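Catalase (Pseudomonas syringae, PDB 1M7S) decomposes hydrogen peroxide into water and oxygen with a heme cofactor, protecting cells from the toxic effects of the peroxide. Local coordinates at residues V193-L198 and Y207-W212; Y256-K261 and K277-V282; D271-T276 and P319-L324. All coordinates share one frame; numbering follows the deposited sequence.

Contact 1. Residues V193-L198 and Y207-W212; sequences VHAYKL and YVKFHW. With HEM (protoporphyrin IX containing Fe), chain E.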
loop_
_atom_site.group_PDB
_atom_site.type_symbol
_atom_site.label_atom_id
_atom_site.label_comp_id
_atom_site.label_asym_id
_atom_site.label_seq_id
_atom_site.Cartn_x
_atom_site.Cartn_y
_atom_site.Cartn_z
ATOM N N VAL A 193 27.091 -7.388 -18.319
ATOM C CA VAL A 193 26.493 -7.214 -19.628
ATOM C C VAL A 193 26.891 -5.876 -20.252
ATOM O O VAL A 193 27.609 -5.875 -21.271
ATOM C CB VAL A 193 24.980 -7.416 -19.656
ATOM C CG1 VAL A 193 24.451 -7.281 -21.059
ATOM C CG2 VAL A 193 24.666 -8.848 -19.150
ATOM N N HIS A 194 26.489 -4.776 -19.668
ATOM C CA HIS A 194 26.808 -3.467 -20.214
ATOM C C HIS A 194 28.243 -3.046 -19.923
ATOM O O HIS A 194 28.800 -3.474 -18.926
ATOM C CB HIS A 194 25.985 -2.396 -19.452
ATOM C CG HIS A 194 24.568 -2.778 -19.220
ATOM N ND1 HIS A 194 23.698 -2.878 -20.282
ATOM C CD2 HIS A 194 23.878 -3.123 -18.092
ATOM C CE1 HIS A 194 22.505 -3.254 -19.816
ATOM N NE2 HIS A 194 22.593 -3.387 -18.515
ATOM N N ALA A 195 28.722 -2.091 -20.713
ATOM C CA ALA A 195 29.936 -1.377 -20.358
ATOM C C ALA A 195 29.453 -0.336 -19.313
ATOM O O ALA A 195 28.382 0.264 -19.461
ATOM C CB ALA A 195 30.415 -0.541 -21.550
ATOM N N TYR A 196 30.215 -0.213 -18.220
ATOM C CA TYR A 196 30.004 0.767 -17.196
ATOM C C TYR A 196 31.135 1.827 -17.427
ATOM O O TYR A 196 32.091 1.500 -18.115
ATOM C CB TYR A 196 30.174 0.221 -15.778
ATOM C CG TYR A 196 28.891 -0.484 -15.356
ATOM C CD1 TYR A 196 28.614 -1.747 -15.844
ATOM C CD2 TYR A 196 27.967 0.129 -14.519
ATOM C CE1 TYR A 196 27.432 -2.408 -15.505
ATOM C CE2 TYR A 196 26.793 -0.537 -14.142
ATOM C CZ TYR A 196 26.543 -1.784 -14.662
ATOM O OH TYR A 196 25.379 -2.470 -14.345
ATOM N N LYS A 197 30.903 3.003 -16.914
ATOM C CA LYS A 197 31.901 4.062 -17.119
ATOM C C LYS A 197 32.626 4.241 -15.790
ATOM O O LYS A 197 32.001 4.604 -14.782
ATOM C CB LYS A 197 31.176 5.309 -17.602
ATOM C CG LYS A 197 31.841 6.632 -17.694
ATOM C CD LYS A 197 30.938 7.860 -17.838
ATOM C CE LYS A 197 29.924 7.759 -18.976
ATOM N NZ LYS A 197 29.407 9.145 -19.286
ATOM N N LEU A 198 33.924 3.991 -15.790
ATOM C CA LEU A 198 34.736 4.207 -14.609
ATOM C C LEU A 198 35.403 5.600 -14.728
ATOM O O LEU A 198 35.929 5.883 -15.808
ATOM C CB LEU A 198 35.813 3.133 -14.421
ATOM C CG LEU A 198 35.239 1.725 -14.164
ATOM C CD1 LEU A 198 36.308 0.715 -13.743
ATOM C CD2 LEU A 198 34.155 1.749 -13.114
ATOM N N TYR A 207 35.518 2.945 -20.533
ATOM C CA TYR A 207 34.338 2.072 -20.562
ATOM C C TYR A 207 34.798 0.672 -20.190
ATOM O O TYR A 207 35.746 0.118 -20.772
ATOM C CB TYR A 207 33.689 2.112 -21.962
ATOM C CG TYR A 207 32.980 3.431 -22.200
ATOM C CD1 TYR A 207 33.595 4.471 -22.918
ATOM C CD2 TYR A 207 31.717 3.664 -21.682
ATOM C CE1 TYR A 207 32.938 5.663 -23.112
ATOM C CE2 TYR A 207 31.048 4.861 -21.883
ATOM C CZ TYR A 207 31.676 5.879 -22.587
ATOM O OH TYR A 207 31.053 7.089 -22.800
ATOM N N VAL A 208 34.107 0.043 -19.248
ATOM C CA VAL A 208 34.580 -1.272 -18.789
ATOM C C VAL A 208 33.463 -2.301 -18.722
ATOM O O VAL A 208 32.367 -1.985 -18.239
ATOM C CB VAL A 208 35.101 -1.044 -17.332
ATOM C CG1 VAL A 208 35.542 -2.346 -16.730
ATOM C CG2 VAL A 208 36.259 -0.040 -17.277
ATOM N N LYS A 209 33.770 -3.523 -19.120
ATOM C CA LYS A 209 32.867 -4.641 -18.919
ATOM C C LYS A 209 33.395 -5.487 -17.748
ATOM O O LYS A 209 34.598 -5.643 -17.553
ATOM C CB LYS A 209 32.764 -5.466 -20.175
ATOM C CG LYS A 209 31.789 -4.793 -21.148
ATOM C CD LYS A 209 31.550 -5.820 -22.268
ATOM C CE LYS A 209 30.546 -5.207 -23.234
ATOM N NZ LYS A 209 29.408 -6.082 -23.492
ATOM N N PHE A 210 32.508 -6.016 -16.913
ATOM C CA PHE A 210 32.863 -6.842 -15.758
ATOM C C PHE A 210 32.458 -8.296 -15.963
ATOM O O PHE A 210 31.363 -8.594 -16.471
ATOM C CB PHE A 210 32.091 -6.376 -14.508
ATOM C CG PHE A 210 32.466 -5.009 -14.026
ATOM C CD1 PHE A 210 33.617 -4.828 -13.243
ATOM C CD2 PHE A 210 31.709 -3.901 -14.317
ATOM C CE1 PHE A 210 33.974 -3.575 -12.803
ATOM C CE2 PHE A 210 32.038 -2.656 -13.855
ATOM C CZ PHE A 210 33.187 -2.467 -13.088
ATOM N N HIS A 211 33.284 -9.222 -15.528
ATOM C CA HIS A 211 33.120 -10.650 -15.701
ATOM C C HIS A 211 33.546 -11.388 -14.428
ATOM O O HIS A 211 34.739 -11.287 -14.069
ATOM C CB HIS A 211 33.976 -11.138 -16.890
ATOM C CG HIS A 211 34.047 -12.628 -17.100
ATOM N ND1 HIS A 211 35.237 -13.265 -17.433
ATOM C CD2 HIS A 211 33.122 -13.609 -17.016
ATOM C CE1 HIS A 211 35.007 -14.574 -17.535
ATOM N NE2 HIS A 211 33.733 -14.825 -17.301
ATOM N N TRP A 212 32.592 -12.119 -13.874
ATOM C CA TRP A 212 32.915 -12.968 -12.724
ATOM C C TRP A 212 33.249 -14.341 -13.295
ATOM O O TRP A 212 32.381 -15.026 -13.848
ATOM C CB TRP A 212 31.742 -13.146 -11.764
ATOM C CG TRP A 212 31.291 -11.993 -10.972
ATOM C CD1 TRP A 212 30.086 -11.341 -11.126
ATOM C CD2 TRP A 212 31.935 -11.352 -9.852
ATOM N NE1 TRP A 212 29.968 -10.355 -10.198
ATOM C CE2 TRP A 212 31.084 -10.344 -9.383
ATOM C CE3 TRP A 212 33.160 -11.556 -9.203
ATOM C CZ2 TRP A 212 31.369 -9.520 -8.302
ATOM C CZ3 TRP A 212 33.459 -10.733 -8.130
ATOM C CH2 TRP A 212 32.591 -9.700 -7.665
HETATM C CHA HEM E . 15.598 -7.618 -11.523
HETATM C CHB HEM E . 19.475 -8.489 -14.287
HETATM C CHC HEM E . 17.529 -5.838 -17.829
HETATM C CHD HEM E . 14.175 -4.189 -14.720
HETATM C C1A HEM E . 16.807 -8.085 -11.984
HETATM C C2A HEM E . 17.696 -8.997 -11.226
HETATM C C3A HEM E . 18.762 -9.236 -11.988
HETATM C C4A HEM E . 18.576 -8.516 -13.237
HETATM C CMA HEM E . 20.003 -10.085 -11.676
HETATM C CAA HEM E . 17.347 -9.487 -9.810
HETATM C CBA HEM E . 18.096 -8.735 -8.659
HETATM C CGA HEM E . 17.804 -9.466 -7.322
HETATM O O1A HEM E . 17.099 -8.785 -6.538
HETATM O O2A HEM E . 18.365 -10.577 -7.245
HETATM C C1B HEM E . 19.310 -7.827 -15.474
HETATM C C2B HEM E . 20.292 -7.747 -16.548
HETATM C C3B HEM E . 19.741 -7.019 -17.541
HETATM C C4B HEM E . 18.430 -6.621 -17.107
HETATM C CMB HEM E . 21.668 -8.426 -16.489
HETATM C CAB HEM E . 20.280 -6.631 -18.918
HETATM C CBB HEM E . 21.564 -6.523 -19.200
HETATM C C1C HEM E . 16.533 -5.094 -17.252
HETATM C C2C HEM E . 15.911 -3.935 -17.851
HETATM C C3C HEM E . 15.004 -3.461 -16.985
HETATM C C4C HEM E . 15.004 -4.351 -15.843
HETATM C CMC HEM E . 16.285 -3.304 -19.218
HETATM C CAC HEM E . 14.062 -2.245 -17.080
HETATM C CBC HEM E . 14.415 -1.067 -17.622
HETATM C C1D HEM E . 14.243 -5.045 -13.613
HETATM C C2D HEM E . 13.344 -4.978 -12.473
HETATM C C3D HEM E . 13.727 -5.909 -11.596
HETATM C C4D HEM E . 14.874 -6.588 -12.157
HETATM C CMD HEM E . 12.178 -3.977 -12.408
HETATM C CAD HEM E . 13.104 -6.241 -10.209
HETATM C CBD HEM E . 13.923 -5.497 -9.092
HETATM C CGD HEM E . 13.293 -5.582 -7.713
HETATM O O1D HEM E . 14.094 -5.434 -6.725
HETATM O O2D HEM E . 12.062 -5.751 -7.536
HETATM N NA HEM E . 17.363 -7.868 -13.212
HETATM N NB HEM E . 18.184 -7.111 -15.828
HETATM N NC HEM E . 15.941 -5.349 -16.034
HETATM N ND HEM E . 15.196 -6.009 -13.356
HETATM FE FE HEM E . 16.701 -6.529 -14.584
HETATM O O HOH W 1 29.679 -8.014 -19.397
HETATM O O HOH W 2 29.867 -5.689 -17.783
HETATM O O HOH W 3 15.898 -8.438 -16.016
#
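Tyr-196 and Val-208 are an antiparallel hydrogen-bonded pair in the buried beta hairpin of strands 196-199 and 205-214, part of the catalase beta-barrel and close to the heme. Tyr-196 N donates to Val-208 O at 2.8 Å, and Val-208 N returns a bond to Tyr-196 O at 2.7 Å. In the neighbouring non-hydrogen-bonded pair, Lys-197 and Tyr-207 run side by side in one direction, CE of the lysine 4.0 Å from Tyr-207 OH. Both polar ends go to the carboxylate of Glu-321, the lysine by a salt bridge and the phenol by a hydrogen bond. Tyr-196 and Val-208 point to the other face. There Phe-210 turns an edge to the ring face of Tyr-196, an offset edge-to-face pair with centroids 5.9 Å apart and planes at 62°. Leu-198 crosses Val-208 at about a right angle, CD1 3.6 Å from the valine CG2. Before Tyr-196 the direct backbone pairing gives way to water 2, which accepts from Phe-210 N and donates to His-194 O. The Lys-209 chain is extended until its last torsion (chi4 -128°), which sets NZ 2.9 Å from Val-193 O, nearly in line with the carbonyl at 174°. NZ also bonds Lys-277 O. His-194 and Val-193 point away from the partner strand and both touch heme vinyl carbon CBB (NE2 of His-194 at 3.4 Å); ND1 of His-194 bonds Asp-322 and NE2 Arg-328. Thus two buried lysines differ: Lys-197 meets a carboxylate, Lys-209 two backbone carbonyls and the Trp-279 ring, which would together partly offset its charge.

Contact 2. Residues Y256-K261 and K277-V282; sequences YVQVLK and KIWPDV
Gln-258 on strand 252-260 grips Trp-279 and Val-282 in the long connection to strand 284-295, its antiparallel neighbour, at a place where that loop folds back over the strand it left. NE2 of Gln-258 makes two bonds. The one to Val-282 O is 2.8 Å long and almost straight (178°), with the acceptor lying in the amide plane. The one to Trp-279 O, also 2.8 Å from NE2, is more bent at 142°, and its acceptor is tilted slightly from that plane. With CD anti to CA (chi2 174°), the glutamine chain is extended beyond CG and carries the amide across to the two carbonyls. On the other side of the amide, OE1 accepts from water 4 at 2.6 Å, and this water accepts in turn from Trp-279 N. The rest of the contact is mainly apolar. Leu-260 meets Trp-279 tip to tip and places CD1 3.7 Å above the six-membered ring centroid, a CH-pi contact. Val-282 completes the packing, its CG2 3.8 Å from CD2 of Leu-260, while its CG1 meets a backbone oxygen, Val-259 O, at 3.5 Å. Outside the pair, Trp-279 NE1 bonds Pro-272 O and Lys-209 makes a cation-pi contact with the ring. This is an antiparallel strand pair with a long excursion between its strands, the excursion tied back to the first strand by a side-chain amide.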
loop_
_atom_site.group_PDB
_atom_site.type_symbol
_atom_site.label_atom_id
_atom_site.label_comp_id
_atom_site.label_asym_id
_atom_site.label_seq_id
_atom_site.Cartn_x
_atom_site.Cartn_y
_atom_site.Cartn_z
ATOM N N TYR A 256 37.161 -9.961 -13.416
ATOM C CA TYR A 256 37.930 -9.396 -14.505
ATOM C C TYR A 256 37.268 -8.178 -15.162
ATOM O O TYR A 256 36.025 -8.103 -15.260
ATOM C CB TYR A 256 38.146 -10.458 -15.586
ATOM C CG TYR A 256 39.077 -11.577 -15.230
ATOM C CD1 TYR A 256 38.591 -12.654 -14.487
ATOM C CD2 TYR A 256 40.414 -11.594 -15.636
ATOM C CE1 TYR A 256 39.423 -13.708 -14.150
ATOM C CE2 TYR A 256 41.260 -12.641 -15.293
ATOM C CZ TYR A 256 40.754 -13.677 -14.541
ATOM O OH TYR A 256 41.535 -14.735 -14.167
ATOM N N VAL A 257 38.117 -7.285 -15.707
ATOM C CA VAL A 257 37.608 -6.143 -16.479
ATOM C C VAL A 257 38.168 -6.118 -17.904
ATOM O O VAL A 257 39.283 -6.598 -18.145
ATOM C CB VAL A 257 37.787 -4.758 -15.873
ATOM C CG1 VAL A 257 36.954 -4.629 -14.581
ATOM C CG2 VAL A 257 39.251 -4.375 -15.609
ATOM N N GLN A 258 37.358 -5.620 -18.859
ATOM C CA GLN A 258 37.745 -5.381 -20.242
ATOM C C GLN A 258 37.629 -3.874 -20.390
ATOM O O GLN A 258 36.635 -3.302 -19.893
ATOM C CB GLN A 258 36.893 -6.023 -21.359
ATOM C CG GLN A 258 37.160 -7.503 -21.523
ATOM C CD GLN A 258 36.142 -8.029 -22.537
ATOM O OE1 GLN A 258 34.950 -7.962 -22.204
ATOM N NE2 GLN A 258 36.579 -8.535 -23.675
ATOM N N VAL A 259 38.659 -3.205 -20.893
ATOM C CA VAL A 259 38.689 -1.749 -20.876
ATOM C C VAL A 259 38.835 -1.122 -22.235
ATOM O O VAL A 259 39.711 -1.622 -22.960
ATOM C CB VAL A 259 39.924 -1.302 -20.018
ATOM C CG1 VAL A 259 40.115 0.190 -19.864
ATOM C CG2 VAL A 259 39.860 -1.899 -18.622
ATOM N N LEU A 260 38.024 -0.120 -22.534
ATOM C CA LEU A 260 38.157 0.643 -23.767
ATOM C C LEU A 260 38.050 2.134 -23.454
ATOM O O LEU A 260 37.310 2.608 -22.568
ATOM C CB LEU A 260 37.094 0.334 -24.817
ATOM C CG LEU A 260 37.082 -1.030 -25.497
ATOM C CD1 LEU A 260 35.845 -1.204 -26.373
ATOM C CD2 LEU A 260 38.312 -1.232 -26.350
ATOM N N LYS A 261 38.888 2.941 -24.142
ATOM C CA LYS A 261 38.817 4.387 -24.039
ATOM C C LYS A 261 37.671 4.877 -24.942
ATOM O O LYS A 261 37.319 4.303 -25.968
ATOM C CB LYS A 261 40.133 4.999 -24.546
ATOM C CG LYS A 261 41.387 4.555 -23.834
ATOM C CD LYS A 261 42.567 5.422 -24.246
ATOM C CE LYS A 261 43.786 4.564 -24.567
ATOM N NZ LYS A 261 44.436 4.127 -23.293
ATOM N N LYS A 277 25.964 -7.387 -27.454
ATOM C CA LYS A 277 27.279 -7.727 -27.924
ATOM C C LYS A 277 28.313 -7.950 -26.827
ATOM O O LYS A 277 28.319 -7.267 -25.799
ATOM C CB LYS A 277 27.833 -6.487 -28.747
ATOM C CG LYS A 277 27.056 -6.147 -30.017
ATOM C CD LYS A 277 27.255 -7.216 -31.101
ATOM C CE LYS A 277 26.560 -6.793 -32.396
ATOM N NZ LYS A 277 25.076 -6.969 -32.150
ATOM N N ILE A 278 29.194 -8.906 -27.105
ATOM C CA ILE A 278 30.376 -9.080 -26.249
ATOM C C ILE A 278 31.509 -8.280 -26.936
ATOM O O ILE A 278 31.311 -7.812 -28.050
ATOM C CB ILE A 278 30.814 -10.537 -26.117
ATOM C CG1 ILE A 278 31.210 -11.179 -27.454
ATOM C CG2 ILE A 278 29.693 -11.378 -25.489
ATOM C CD1 ILE A 278 32.095 -12.412 -27.242
ATOM N N TRP A 279 32.654 -8.135 -26.305
ATOM C CA TRP A 279 33.795 -7.477 -26.968
ATOM C C TRP A 279 34.842 -8.591 -27.177
ATOM O O TRP A 279 35.558 -8.932 -26.236
ATOM C CB TRP A 279 34.371 -6.410 -26.056
ATOM C CG TRP A 279 33.514 -5.231 -25.727
ATOM C CD1 TRP A 279 32.339 -4.833 -26.322
ATOM C CD2 TRP A 279 33.844 -4.204 -24.783
ATOM N NE1 TRP A 279 31.898 -3.656 -25.772
ATOM C CE2 TRP A 279 32.821 -3.252 -24.819
ATOM C CE3 TRP A 279 34.915 -4.041 -23.881
ATOM C CZ2 TRP A 279 32.793 -2.140 -23.994
ATOM C CZ3 TRP A 279 34.897 -2.903 -23.079
ATOM C CH2 TRP A 279 33.855 -1.977 -23.113
ATOM N N PRO A 280 34.833 -9.193 -28.347
ATOM C CA PRO A 280 35.574 -10.401 -28.617
ATOM C C PRO A 280 37.077 -10.318 -28.448
ATOM O O PRO A 280 37.633 -11.307 -27.947
ATOM C CB PRO A 280 35.274 -10.842 -30.072
ATOM C CG PRO A 280 34.172 -9.908 -30.478
ATOM C CD PRO A 280 33.975 -8.801 -29.459
ATOM N N ASP A 281 37.719 -9.243 -28.862
ATOM C CA ASP A 281 39.190 -9.267 -28.744
ATOM C C ASP A 281 39.797 -8.362 -27.690
ATOM O O ASP A 281 41.044 -8.355 -27.577
ATOM C CB ASP A 281 39.765 -8.999 -30.149
ATOM C CG ASP A 281 39.164 -9.917 -31.193
ATOM O OD1 ASP A 281 39.335 -11.149 -31.079
ATOM O OD2 ASP A 281 38.435 -9.407 -32.080
ATOM N N VAL A 282 39.010 -7.718 -26.833
ATOM C CA VAL A 282 39.646 -6.864 -25.820
ATOM C C VAL A 282 40.122 -7.765 -24.689
ATOM O O VAL A 282 39.349 -8.561 -24.169
ATOM C CB VAL A 282 38.660 -5.798 -25.338
ATOM C CG1 VAL A 282 39.312 -4.840 -24.364
ATOM C CG2 VAL A 282 38.134 -5.008 -26.543
HETATM O O HOH W 4 32.993 -9.019 -23.609
#

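Contact 3. Residues D271-T276 and P319-L324; sequences DPLDAT and PSEDRL. With HEM (protoporphyrin IX containing Fe), chain E.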
loop_
_atom_site.group_PDB
_atom_site.type_symbol
_atom_site.label_atom_id
_atom_site.label_comp_id
_atom_site.label_asym_id
_atom_site.label_seq_id
_atom_site.Cartn_x
_atom_site.Cartn_y
_atom_site.Cartn_z
ATOM N N ASP A 271 28.449 -1.718 -32.275
ATOM C CA ASP A 271 28.485 -0.625 -31.281
ATOM C C ASP A 271 28.891 -1.283 -29.971
ATOM O O ASP A 271 28.205 -2.184 -29.457
ATOM C CB ASP A 271 27.065 -0.052 -31.157
ATOM C CG ASP A 271 27.066 1.203 -30.299
ATOM O OD1 ASP A 271 26.368 2.166 -30.692
ATOM O OD2 ASP A 271 27.765 1.382 -29.281
ATOM N N PRO A 272 29.987 -0.875 -29.348
ATOM C CA PRO A 272 30.434 -1.419 -28.090
ATOM C C PRO A 272 29.447 -1.177 -26.956
ATOM O O PRO A 272 29.582 -1.907 -25.974
ATOM C CB PRO A 272 31.816 -0.795 -27.746
ATOM C CG PRO A 272 32.222 -0.359 -29.144
ATOM C CD PRO A 272 30.942 0.099 -29.883
ATOM N N LEU A 273 28.537 -0.200 -27.062
ATOM C CA LEU A 273 27.549 -0.027 -25.991
ATOM C C LEU A 273 26.208 -0.669 -26.339
ATOM O O LEU A 273 25.182 -0.393 -25.707
ATOM C CB LEU A 273 27.389 1.462 -25.722
ATOM C CG LEU A 273 28.697 2.217 -25.362
ATOM C CD1 LEU A 273 28.338 3.664 -25.104
ATOM C CD2 LEU A 273 29.417 1.551 -24.205
ATOM N N ASP A 274 26.233 -1.635 -27.251
ATOM C CA ASP A 274 25.044 -2.426 -27.595
ATOM C C ASP A 274 24.996 -3.663 -26.675
ATOM O O ASP A 274 25.936 -4.471 -26.624
ATOM C CB ASP A 274 25.171 -2.876 -29.046
ATOM C CG ASP A 274 24.137 -3.804 -29.583
ATOM O OD1 ASP A 274 24.271 -4.174 -30.787
ATOM O OD2 ASP A 274 23.236 -4.148 -28.780
ATOM N N ALA A 275 23.972 -3.753 -25.801
ATOM C CA ALA A 275 23.868 -4.859 -24.848
ATOM C C ALA A 275 23.748 -6.248 -25.437
ATOM O O ALA A 275 23.823 -7.280 -24.735
ATOM C CB ALA A 275 22.698 -4.543 -23.911
ATOM N N THR A 276 23.495 -6.379 -26.762
ATOM C CA THR A 276 23.502 -7.648 -27.435
ATOM C C THR A 276 24.883 -8.070 -27.919
ATOM O O THR A 276 25.022 -9.139 -28.518
ATOM C CB THR A 276 22.535 -7.641 -28.654
ATOM O OG1 THR A 276 22.992 -6.777 -29.723
ATOM C CG2 THR A 276 21.165 -7.297 -28.124
ATOM N N PRO A 319 26.978 4.897 -14.965
ATOM C CA PRO A 319 26.367 4.250 -16.119
ATOM C C PRO A 319 26.938 4.790 -17.440
ATOM O O PRO A 319 27.325 5.963 -17.546
ATOM C CB PRO A 319 24.872 4.576 -16.054
ATOM C CG PRO A 319 24.855 5.825 -15.238
ATOM C CD PRO A 319 26.101 5.926 -14.361
ATOM N N SER A 320 27.085 3.886 -18.407
ATOM C CA SER A 320 27.500 4.302 -19.752
ATOM C C SER A 320 26.208 4.683 -20.486
ATOM O O SER A 320 25.115 4.577 -19.896
ATOM C CB SER A 320 28.178 3.129 -20.459
ATOM O OG SER A 320 27.123 2.178 -20.720
ATOM N N GLU A 321 26.286 5.051 -21.759
ATOM C CA GLU A 321 25.155 5.430 -22.570
ATOM C C GLU A 321 24.483 4.263 -23.249
ATOM O O GLU A 321 23.604 4.462 -24.108
ATOM C CB GLU A 321 25.588 6.496 -23.630
ATOM C CG GLU A 321 26.062 7.803 -22.939
ATOM C CD GLU A 321 27.415 7.640 -22.254
ATOM O OE1 GLU A 321 28.352 6.907 -22.689
ATOM O OE2 GLU A 321 27.606 8.219 -21.144
ATOM N N ASP A 322 24.766 3.021 -22.830
ATOM C CA ASP A 322 24.085 1.835 -23.335
ATOM C C ASP A 322 22.612 2.099 -23.042
ATOM O O ASP A 322 22.230 2.322 -21.879
ATOM C CB ASP A 322 24.604 0.616 -22.562
ATOM C CG ASP A 322 23.892 -0.693 -22.704
ATOM O OD1 ASP A 322 22.647 -0.715 -22.855
ATOM O OD2 ASP A 322 24.591 -1.750 -22.682
ATOM N N ARG A 323 21.781 2.064 -24.078
ATOM C CA ARG A 323 20.393 2.397 -23.889
ATOM C C ARG A 323 19.534 1.444 -23.078
ATOM O O ARG A 323 18.499 1.900 -22.560
ATOM C CB ARG A 323 19.741 2.544 -25.294
ATOM C CG ARG A 323 20.353 3.789 -25.921
ATOM C CD ARG A 323 19.733 3.963 -27.315
ATOM N NE ARG A 323 20.508 4.952 -28.085
ATOM C CZ ARG A 323 20.212 5.196 -29.386
ATOM N NH1 ARG A 323 19.225 4.586 -29.999
ATOM N NH2 ARG A 323 20.925 6.131 -29.999
ATOM N N LEU A 324 19.946 0.222 -22.880
ATOM C CA LEU A 324 19.252 -0.712 -22.022
ATOM C C LEU A 324 19.592 -0.361 -20.570
ATOM O O LEU A 324 18.736 -0.333 -19.664
ATOM C CB LEU A 324 19.769 -2.132 -22.370
ATOM C CG LEU A 324 18.906 -3.251 -21.789
ATOM C CD1 LEU A 324 17.508 -3.207 -22.386
ATOM C CD2 LEU A 324 19.597 -4.581 -22.048
HETATM C CHA HEM E . 15.598 -7.618 -11.523
HETATM C CHB HEM E . 19.475 -8.489 -14.287
HETATM C CHC HEM E . 17.529 -5.838 -17.829
HETATM C CHD HEM E . 14.175 -4.189 -14.720
HETATM C C1A HEM E . 16.807 -8.085 -11.984
HETATM C C2A HEM E . 17.696 -8.997 -11.226
HETATM C C3A HEM E . 18.762 -9.236 -11.988
HETATM C C4A HEM E . 18.576 -8.516 -13.237
HETATM C CMA HEM E . 20.003 -10.085 -11.676
HETATM C CAA HEM E . 17.347 -9.487 -9.810
HETATM C CBA HEM E . 18.096 -8.735 -8.659
HETATM C CGA HEM E . 17.804 -9.466 -7.322
HETATM O O1A HEM E . 17.099 -8.785 -6.538
HETATM O O2A HEM E . 18.365 -10.577 -7.245
HETATM C C1B HEM E . 19.310 -7.827 -15.474
HETATM C C2B HEM E . 20.292 -7.747 -16.548
HETATM C C3B HEM E . 19.741 -7.019 -17.541
HETATM C C4B HEM E . 18.430 -6.621 -17.107
HETATM C CMB HEM E . 21.668 -8.426 -16.489
HETATM C CAB HEM E . 20.280 -6.631 -18.918
HETATM C CBB HEM E . 21.564 -6.523 -19.200
HETATM C C1C HEM E . 16.533 -5.094 -17.252
HETATM C C2C HEM E . 15.911 -3.935 -17.851
HETATM C C3C HEM E . 15.004 -3.461 -16.985
HETATM C C4C HEM E . 15.004 -4.351 -15.843
HETATM C CMC HEM E . 16.285 -3.304 -19.218
HETATM C CAC HEM E . 14.062 -2.245 -17.080
HETATM C CBC HEM E . 14.415 -1.067 -17.622
HETATM C C1D HEM E . 14.243 -5.045 -13.613
HETATM C C2D HEM E . 13.344 -4.978 -12.473
HETATM C C3D HEM E . 13.727 -5.909 -11.596
HETATM C C4D HEM E . 14.874 -6.588 -12.157
HETATM C CMD HEM E . 12.178 -3.977 -12.408
HETATM C CAD HEM E . 13.104 -6.241 -10.209
HETATM C CBD HEM E . 13.923 -5.497 -9.092
HETATM C CGD HEM E . 13.293 -5.582 -7.713
HETATM O O1D HEM E . 14.094 -5.434 -6.725
HETATM O O2D HEM E . 12.062 -5.751 -7.536
HETATM N NA HEM E . 17.363 -7.868 -13.212
HETATM N NB HEM E . 18.184 -7.111 -15.828
HETATM N NC HEM E . 15.941 -5.349 -16.034
HETATM N ND HEM E . 15.196 -6.009 -13.356
HETATM FE FE HEM E . 16.701 -6.529 -14.584
HETATM O O HOH W 5 22.940 1.274 -26.768
HETATM O O HOH W 6 22.070 -1.521 -25.503
HETATM O O HOH W 3 15.898 -8.438 -16.016
#
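Leu-273 O abuts the side-chain carboxylate of Asp-322, two acceptors that come close without a hydrogen bond: O lies 3.3 Å from CG and 3.4 Å from OD2 of Asp-322. Waters make the links instead. Water 5 donates to Leu-273 O at 3.0 Å and accepts from Arg-323 N, while water 6 accepts from Ala-275 N and lies 2.8 Å from Asp-322 OD1. Asp-322 is the N-cap of helix 323-339. Its CG stands anti to the backbone N (chi1 169°), and OD1 accepts from Leu-324 N at 2.9 Å, nearly along the C-O bond, and from Leu-325 N; OD2 takes ND1 of His-194. Ala-275 CB is 3.6 Å from CD2 of Leu-324, whose CD1 in turn lies 3.4 Å from the heme methyl CMC. Leu-273 and Glu-321 run side by side, CD1 of the leucine 4.0 Å from OE1; Lys-197 and Tyr-207 hold the carboxylate. Glu-321 N, buried here, has no hydrogen-bond partner in the model. Arg-323 NH2 bonds Ala-23 O of a second subunit. Repulsion between Leu-273 O and the carboxylate is probably offset by water 5 and by donors at the start of the helix, which also carries Tyr-332, the probable heme iron ligand.

Contacts 1 and 3 are buried and both touch the heme, whereas contact 2 is partly buried and farther from the chain's centre. Contact 1 rests on regular strand pairing; contact 2 relies on one side-chain amide and a CH-pi contact, and contact 3 on waters and a helix cap. Strands 205-214 and 252-260 are sheet neighbours, joining contacts 1 and 2 through Tyr-207 N and Leu-260 O. Residues 271-276 and 277-282 belong to one loop, whose earlier part meets the start of a helix (contact 3) and whose next part meets a strand (contact 2). Ala-195 O, bonded to Ser-320 OG, links contact 1 to contact 3.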